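Local coordinates for protein aerobactin synthase IucA (Klebsiella pneumoniae subsp. pneumoniae, PDB 5JM8) that takes part in making the siderophore aerobactin as an ATP-binding NIS synthetase, probably coupling acetylated hydroxylysine to citrate, at residues Ser58-His63 and Asp504-Leu509; Ala397-Val402 and Met510-Thr515. All coordinates share one frame; numbering follows the deposited sequence.

Interaction 1 of 2, residues Ser58-His63 and Asp504-Leu509; sequences SPTQHH and DSEANL
The carboxylate of E506, reaching out from the first turn of helix 506-521, is gripped at both oxygens by hydroxyls of the type I beta turn S58-Q61. S58 OG donates to OE2 at 2.8 Å, on the syn side and 15° out of the carboxylate plane; T60 OG1 donates to the syn lone pair of OE1 over a short 2.5 Å. E506 gets there because CG lies anti to its carbonyl carbon (chi1 -60°) and the chain runs on extended. Both hydroxyls are themselves placed by the loop: T60 N donates to S58 OG at 2.9 Å, making an ST turn, while H62 ND1 donates to T60 OG1 at 3.0 Å, with the hydroxyl in the ring plane. S58, T60 and E506 are all buried. The outer margin, at exposed P59, is looser and holds no hydrogen bond from that residue: its ring carbons only lie against E506, CD 3.7 Å from OE2 and CG 4.0 Å from CB. Y56 adds a hydrogen bond to OE2. With at least three donors on a buried carboxylate, E506 is probably held fixed and ionised, tying the loop between strands 49-54 and 64-72 to the start of the helix.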
ATOM      1  N   SER A  58     -32.570  16.659 -24.718  1.00 25.70           N
ATOM      2  CA  SER A  58     -32.891  15.694 -23.677  1.00 20.49           C
ATOM      3  C   SER A  58     -34.358  15.768 -23.273  1.00 21.29           C
ATOM      4  O   SER A  58     -34.868  16.854 -22.988  1.00 21.76           O
ATOM      5  CB  SER A  58     -32.015  15.937 -22.449  1.00 19.83           C
ATOM      6  OG  SER A  58     -32.523  15.253 -21.318  1.00 21.76           O
ATOM      7  N   PRO A  59     -35.046  14.614 -23.240  1.00 22.05           N
ATOM      8  CA  PRO A  59     -36.420  14.616 -22.725  1.00 24.83           C
ATOM      9  C   PRO A  59     -36.485  14.781 -21.212  1.00 29.34           C
ATOM     10  O   PRO A  59     -37.577  14.791 -20.645  1.00 34.52           O
ATOM     11  CB  PRO A  59     -36.956  13.246 -23.143  1.00 23.44           C
ATOM     12  CG  PRO A  59     -35.756  12.394 -23.289  1.00 20.60           C
ATOM     13  CD  PRO A  59     -34.665  13.294 -23.776  1.00 19.68           C
ATOM     14  N   THR A  60     -35.325  14.901 -20.576  1.00 25.21           N
ATOM     15  CA  THR A  60     -35.246  15.201 -19.152  1.00 23.57           C
ATOM     16  C   THR A  60     -34.535  16.534 -18.947  1.00 27.43           C
ATOM     17  O   THR A  60     -34.047  16.828 -17.858  1.00 32.78           O
ATOM     18  CB  THR A  60     -34.513  14.089 -18.379  1.00 19.66           C
ATOM     19  OG1 THR A  60     -33.269  13.791 -19.026  1.00 21.82           O
ATOM     20  CG2 THR A  60     -35.365  12.833 -18.326  1.00 18.70           C
ATOM     21  N   GLN A  61     -34.488  17.333 -20.010  1.00 28.12           N
ATOM     22  CA  GLN A  61     -33.945  18.691 -19.972  1.00 22.99           C
ATOM     23  C   GLN A  61     -32.450  18.762 -19.634  1.00 19.74           C
ATOM     24  O   GLN A  61     -31.944  19.831 -19.291  1.00 19.54           O
ATOM     25  CB  GLN A  61     -34.732  19.546 -18.976  1.00 21.87           C
ATOM     26  CG  GLN A  61     -36.192  19.764 -19.357  1.00 24.61           C
ATOM     27  CD  GLN A  61     -37.138  18.733 -18.763  1.00 26.16           C
ATOM     28  OE1 GLN A  61     -37.003  18.334 -17.606  1.00 29.02           O
ATOM     29  NE2 GLN A  61     -38.117  18.312 -19.554  1.00 24.17           N
ATOM     30  N   HIS A  62     -31.746  17.637 -19.725  1.00 19.26           N
ATOM     31  CA  HIS A  62     -30.287  17.654 -19.662  1.00 18.47           C
ATOM     32  C   HIS A  62     -29.728  18.032 -21.036  1.00 20.22           C
ATOM     33  O   HIS A  62     -29.001  17.253 -21.654  1.00 23.29           O
ATOM     34  CB  HIS A  62     -29.724  16.295 -19.223  1.00 17.79           C
ATOM     35  CG  HIS A  62     -30.027  15.936 -17.800  1.00 19.83           C
ATOM     36  ND1 HIS A  62     -31.182  15.282 -17.426  1.00 21.50           N
ATOM     37  CD2 HIS A  62     -29.317  16.122 -16.662  1.00 17.65           C
ATOM     38  CE1 HIS A  62     -31.174  15.089 -16.119  1.00 20.58           C
ATOM     39  NE2 HIS A  62     -30.053  15.589 -15.631  1.00 18.88           N
ATOM     40  N   HIS A  63     -30.075  19.224 -21.511  1.00 18.67           N
ATOM     41  CA  HIS A  63     -29.679  19.665 -22.846  1.00 21.08           C
ATOM     42  C   HIS A  63     -28.212  20.066 -22.917  1.00 21.36           C
ATOM     43  O   HIS A  63     -27.607  20.438 -21.911  1.00 18.29           O
ATOM     44  CB  HIS A  63     -30.534  20.852 -23.301  1.00 26.14           C
ATOM     45  CG  HIS A  63     -32.006  20.594 -23.257  1.00 28.06           C
ATOM     46  ND1 HIS A  63     -32.621  19.649 -24.049  1.00 26.57           N
ATOM     47  CD2 HIS A  63     -32.988  21.166 -22.522  1.00 27.26           C
ATOM     48  CE1 HIS A  63     -33.917  19.643 -23.798  1.00 25.61           C
ATOM     49  NE2 HIS A  63     -34.166  20.556 -22.875  1.00 25.89           N
ATOM     50  N   ASP A 504     -27.140   4.767 -25.511  1.00 16.85           N
ATOM     51  CA  ASP A 504     -28.514   4.363 -25.792  1.00 16.41           C
ATOM     52  C   ASP A 504     -29.417   5.550 -25.484  1.00 16.74           C
ATOM     53  O   ASP A 504     -29.060   6.402 -24.677  1.00 16.45           O
ATOM     54  CB  ASP A 504     -28.923   3.138 -24.964  1.00 19.36           C
ATOM     55  CG  ASP A 504     -30.199   2.482 -25.472  1.00 25.28           C
ATOM     56  OD1 ASP A 504     -30.687   2.862 -26.559  1.00 27.96           O
ATOM     57  OD2 ASP A 504     -30.709   1.572 -24.786  1.00 27.75           O
ATOM     58  N   SER A 505     -30.578   5.618 -26.126  1.00 17.40           N
ATOM     59  CA  SER A 505     -31.494   6.741 -25.924  1.00 17.82           C
ATOM     60  C   SER A 505     -31.979   6.792 -24.474  1.00 17.55           C
ATOM     61  O   SER A 505     -32.051   5.763 -23.809  1.00 17.57           O
ATOM     62  CB  SER A 505     -32.685   6.636 -26.880  1.00 18.63           C
ATOM     63  OG  SER A 505     -33.353   5.398 -26.727  1.00 18.71           O
ATOM     64  N   GLU A 506     -32.292   7.989 -23.981  1.00 18.12           N
ATOM     65  CA  GLU A 506     -32.872   8.123 -22.648  1.00 17.59           C
ATOM     66  C   GLU A 506     -34.186   7.363 -22.591  1.00 19.70           C
ATOM     67  O   GLU A 506     -34.495   6.712 -21.594  1.00 21.09           O
ATOM     68  CB  GLU A 506     -33.104   9.590 -22.281  1.00 17.83           C
ATOM     69  CG  GLU A 506     -31.844  10.435 -22.263  1.00 17.43           C
ATOM     70  CD  GLU A 506     -32.052  11.804 -21.638  1.00 17.62           C
ATOM     71  OE1 GLU A 506     -32.825  11.908 -20.662  1.00 17.75           O
ATOM     72  OE2 GLU A 506     -31.440  12.778 -22.126  1.00 17.69           O
ATOM     73  N   ALA A 507     -34.946   7.448 -23.681  1.00 18.72           N
ATOM     74  CA  ALA A 507     -36.245   6.791 -23.785  1.00 20.55           C
ATOM     75  C   ALA A 507     -36.126   5.293 -23.532  1.00 18.99           C
ATOM     76  O   ALA A 507     -36.911   4.718 -22.777  1.00 19.36           O
ATOM     77  CB  ALA A 507     -36.859   7.049 -25.156  1.00 20.05           C
ATOM     78  N   ASN A 508     -35.138   4.666 -24.161  1.00 18.61           N
ATOM     79  CA  ASN A 508     -34.916   3.239 -23.989  1.00 19.20           C
ATOM     80  C   ASN A 508     -34.444   2.908 -22.579  1.00 21.50           C
ATOM     81  O   ASN A 508     -34.893   1.934 -21.979  1.00 27.19           O
ATOM     82  CB  ASN A 508     -33.897   2.727 -25.007  1.00 19.88           C
ATOM     83  CG  ASN A 508     -34.455   2.664 -26.416  1.00 24.73           C
ATOM     84  OD1 ASN A 508     -35.669   2.707 -26.624  1.00 27.65           O
ATOM     85  ND2 ASN A 508     -33.565   2.551 -27.395  1.00 24.60           N
ATOM     86  N   LEU A 509     -33.538   3.720 -22.050  1.00 22.42           N
ATOM     87  CA  LEU A 509     -32.982   3.464 -20.729  1.00 18.86           C
ATOM     88  C   LEU A 509     -34.035   3.676 -19.649  1.00 21.11           C
ATOM     89  O   LEU A 509     -34.058   2.962 -18.649  1.00 22.98           O
ATOM     90  CB  LEU A 509     -31.767   4.358 -20.477  1.00 16.49           C
ATOM     91  CG  LEU A 509     -30.585   4.116 -21.423  1.00 19.45           C
ATOM     92  CD1 LEU A 509     -29.516   5.194 -21.254  1.00 24.41           C
ATOM     93  CD2 LEU A 509     -29.992   2.728 -21.215  1.00 17.40           C
TER

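Interaction 2 of 2, residues Ala397-Val402 and Met510-Thr515; sequences AAHAWV and MARVRT
R512 lies across the imidazole of H399, and V513 meets V402, where helix 506-521 packs against helix 394-420 in a helix-helix interface within the FhuF-like part of the chain. The interface is partly buried and is carried by these two pairs. M510, the first residue of its segment, has its CB directed away from helix 394-420 and packs on F492 and T495 of helix 475-500. R512 then provides the polar half. Its side chain is extended from CG to NE (chi3 168°) and crosses that of H399 at about a right angle. NE stands 3.1 Å above the imidazole plane, displaced toward the rim, and is nearest to H399 CG. The guanidinium in turn receives H399 CB over one of its faces, 3.3 Å from its plane. Because the two planes are 37° apart, the groups overlap in a tilted rather than a parallel manner. Two further nitrogens have partners in the same chain: R512 NH1 forms a salt bridge with D403 OD2, and H399 NE2 finds its partner in D504 OD2. V513 follows as the apolar half; V402 and V513 are the nearest residues of the two backbones, with CA atoms 7.6 Å apart, and V402 also touches L498 of helix 475-500. Their meeting is by methyl groups, CG1 of V402 and CG2 of V513, at 4.1 Å. One turn beyond A511, exposed T515 folds back on its own helix: T515 OG1 donates to A511 O at 3.1 Å, from the opposite face of that carbonyl to T515 N.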
ATOM      1  N   ALA A 397     -22.937  -2.703 -21.534  1.00 13.18           N
ATOM      2  CA  ALA A 397     -22.363  -2.245 -20.279  1.00 12.73           C
ATOM      3  C   ALA A 397     -23.268  -1.187 -19.657  1.00 12.81           C
ATOM      4  O   ALA A 397     -23.452  -1.146 -18.440  1.00 14.33           O
ATOM      5  CB  ALA A 397     -20.962  -1.697 -20.504  1.00 12.50           C
ATOM      6  N   ALA A 398     -23.848  -0.345 -20.504  1.00 13.17           N
ATOM      7  CA  ALA A 398     -24.720   0.726 -20.045  1.00 13.33           C
ATOM      8  C   ALA A 398     -25.994   0.160 -19.434  1.00 16.57           C
ATOM      9  O   ALA A 398     -26.441   0.605 -18.379  1.00 13.49           O
ATOM     10  CB  ALA A 398     -25.051   1.661 -21.189  1.00 14.20           C
ATOM     11  N   HIS A 399     -26.581  -0.819 -20.113  1.00 13.84           N
ATOM     12  CA  HIS A 399     -27.770  -1.493 -19.608  1.00 14.31           C
ATOM     13  C   HIS A 399     -27.478  -2.212 -18.295  1.00 23.70           C
ATOM     14  O   HIS A 399     -28.249  -2.112 -17.338  1.00 24.68           O
ATOM     15  CB  HIS A 399     -28.293  -2.489 -20.640  1.00 14.50           C
ATOM     16  CG  HIS A 399     -28.848  -1.847 -21.872  1.00 18.79           C
ATOM     17  ND1 HIS A 399     -29.093  -2.552 -23.031  1.00 20.53           N
ATOM     18  CD2 HIS A 399     -29.216  -0.569 -22.126  1.00 21.42           C
ATOM     19  CE1 HIS A 399     -29.581  -1.736 -23.947  1.00 20.90           C
ATOM     20  NE2 HIS A 399     -29.667  -0.526 -23.423  1.00 21.61           N
ATOM     21  N   ALA A 400     -26.363  -2.934 -18.260  1.00 13.38           N
ATOM     22  CA  ALA A 400     -25.940  -3.644 -17.059  1.00 13.07           C
ATOM     23  C   ALA A 400     -25.748  -2.690 -15.884  1.00 13.18           C
ATOM     24  O   ALA A 400     -26.140  -2.996 -14.758  1.00 16.31           O
ATOM     25  CB  ALA A 400     -24.658  -4.405 -17.331  1.00 12.75           C
ATOM     26  N   TRP A 401     -25.141  -1.538 -16.147  1.00 13.89           N
ATOM     27  CA  TRP A 401     -24.899  -0.552 -15.101  1.00 12.94           C
ATOM     28  C   TRP A 401     -26.224   0.017 -14.592  1.00 13.77           C
ATOM     29  O   TRP A 401     -26.423   0.161 -13.385  1.00 14.67           O
ATOM     30  CB  TRP A 401     -23.991   0.570 -15.618  1.00 12.95           C
ATOM     31  CG  TRP A 401     -23.346   1.378 -14.523  1.00 12.84           C
ATOM     32  CD1 TRP A 401     -22.060   1.274 -14.077  1.00 12.00           C
ATOM     33  CD2 TRP A 401     -23.962   2.406 -13.737  1.00 13.05           C
ATOM     34  NE1 TRP A 401     -21.838   2.176 -13.062  1.00 18.18           N
ATOM     35  CE2 TRP A 401     -22.990   2.882 -12.836  1.00 14.46           C
ATOM     36  CE3 TRP A 401     -25.239   2.972 -13.712  1.00 15.04           C
ATOM     37  CZ2 TRP A 401     -23.257   3.895 -11.916  1.00 12.81           C
ATOM     38  CZ3 TRP A 401     -25.502   3.976 -12.798  1.00 13.41           C
ATOM     39  CH2 TRP A 401     -24.516   4.427 -11.914  1.00 12.73           C
ATOM     40  N   VAL A 402     -27.132   0.329 -15.514  1.00 14.06           N
ATOM     41  CA  VAL A 402     -28.436   0.882 -15.153  1.00 14.08           C
ATOM     42  C   VAL A 402     -29.303  -0.127 -14.402  1.00 16.57           C
ATOM     43  O   VAL A 402     -30.002   0.234 -13.455  1.00 20.34           O
ATOM     44  CB  VAL A 402     -29.206   1.369 -16.400  1.00 15.99           C
ATOM     45  CG1 VAL A 402     -30.657   1.703 -16.049  1.00 17.63           C
ATOM     46  CG2 VAL A 402     -28.517   2.581 -17.006  1.00 16.63           C
ATOM     47  N   MET A 510     -34.915   4.652 -19.857  1.00 21.30           N
ATOM     48  CA  MET A 510     -36.006   4.898 -18.921  1.00 20.49           C
ATOM     49  C   MET A 510     -37.043   3.775 -18.986  1.00 22.32           C
ATOM     50  O   MET A 510     -37.822   3.588 -18.048  1.00 27.63           O
ATOM     51  CB  MET A 510     -36.670   6.250 -19.202  1.00 19.32           C
ATOM     52  CG  MET A 510     -35.831   7.450 -18.776  1.00 20.09           C
ATOM     53  SD  MET A 510     -36.703   9.032 -18.852  1.00 23.35           S
ATOM     54  CE  MET A 510     -36.760   9.325 -20.617  1.00 24.24           C
ATOM     55  N   ALA A 511     -37.047   3.026 -20.085  1.00 19.22           N
ATOM     56  CA  ALA A 511     -37.946   1.886 -20.218  1.00 21.44           C
ATOM     57  C   ALA A 511     -37.465   0.739 -19.335  1.00 22.71           C
ATOM     58  O   ALA A 511     -38.276   0.022 -18.746  1.00 26.42           O
ATOM     59  CB  ALA A 511     -38.045   1.439 -21.672  1.00 23.34           C
ATOM     60  N   ARG A 512     -36.146   0.576 -19.242  1.00 21.82           N
ATOM     61  CA  ARG A 512     -35.553  -0.437 -18.371  1.00 19.85           C
ATOM     62  C   ARG A 512     -35.901  -0.181 -16.916  1.00 20.86           C
ATOM     63  O   ARG A 512     -36.278  -1.093 -16.185  1.00 19.93           O
ATOM     64  CB  ARG A 512     -34.033  -0.472 -18.520  1.00 17.99           C
ATOM     65  CG  ARG A 512     -33.551  -1.105 -19.803  1.00 19.02           C
ATOM     66  CD  ARG A 512     -32.082  -1.478 -19.723  1.00 20.42           C
ATOM     67  NE  ARG A 512     -31.689  -2.327 -20.846  1.00 26.79           N
ATOM     68  CZ  ARG A 512     -31.639  -3.657 -20.812  1.00 31.46           C
ATOM     69  NH1 ARG A 512     -31.941  -4.321 -19.705  1.00 30.75           N
ATOM     70  NH2 ARG A 512     -31.273  -4.329 -21.896  1.00 35.42           N
ATOM     71  N   VAL A 513     -35.759   1.072 -16.504  1.00 21.03           N
ATOM     72  CA  VAL A 513     -36.057   1.463 -15.137  1.00 23.32           C
ATOM     73  C   VAL A 513     -37.515   1.163 -14.803  1.00 20.77           C
ATOM     74  O   VAL A 513     -37.817   0.640 -13.731  1.00 22.48           O
ATOM     75  CB  VAL A 513     -35.771   2.960 -14.910  1.00 17.13           C
ATOM     76  CG1 VAL A 513     -36.120   3.361 -13.488  1.00 17.27           C
ATOM     77  CG2 VAL A 513     -34.311   3.270 -15.209  1.00 16.43           C
ATOM     78  N   ARG A 514     -38.410   1.494 -15.729  1.00 19.71           N
ATOM     79  CA  ARG A 514     -39.839   1.275 -15.534  1.00 22.69           C
ATOM     80  C   ARG A 514     -40.133  -0.199 -15.285  1.00 28.96           C
ATOM     81  O   ARG A 514     -40.873  -0.545 -14.363  1.00 31.62           O
ATOM     82  CB  ARG A 514     -40.627   1.766 -16.747  1.00 22.93           C
ATOM     83  CG  ARG A 514     -42.139   1.606 -16.613  1.00 27.93           C
ATOM     84  CD  ARG A 514     -42.852   2.049 -17.879  1.00 34.95           C
ATOM     85  NE  ARG A 514     -42.349   1.350 -19.058  1.00 37.55           N
ATOM     86  CZ  ARG A 514     -42.566   1.737 -20.311  1.00 35.73           C
ATOM     87  NH1 ARG A 514     -43.284   2.824 -20.563  1.00 37.77           N
ATOM     88  NH2 ARG A 514     -42.060   1.033 -21.313  1.00 30.82           N
ATOM     89  N   THR A 515     -39.551  -1.059 -16.121  1.00 31.37           N
ATOM     90  CA  THR A 515     -39.708  -2.506 -15.989  1.00 27.99           C
ATOM     91  C   THR A 515     -39.353  -2.977 -14.586  1.00 21.21           C
ATOM     92  O   THR A 515     -40.107  -3.716 -13.959  1.00 21.06           O
ATOM     93  CB  THR A 515     -38.822  -3.269 -16.999  1.00 29.83           C
ATOM     94  OG1 THR A 515     -39.156  -2.873 -18.334  1.00 33.46           O
ATOM     95  CG2 THR A 515     -39.014  -4.777 -16.859  1.00 28.40           C
TER

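Helix 506-521 serves both contacts: its first turn holds the 58-63 loop in interaction 1, and the next turns pack on helix 394-420 in interaction 2. Their centres are 12 Å apart, and they touch directly. H399 makes one junction, since its NE2 lies 2.7 Å from D504 OD2, a probable hydrogen bond, and its CD2 lies 3.5 Å from L509 CD2. M510 makes the other, with SD 4.1 Å from T60 CG2 and CE 4.2 Å from P59 CG. Neither contact includes a magnesium ligand (Q429, N430 and D447). The side chain of T60 is about 13 Å from the bound ATP, so interaction 1 lies outside direct contact with the nucleotide.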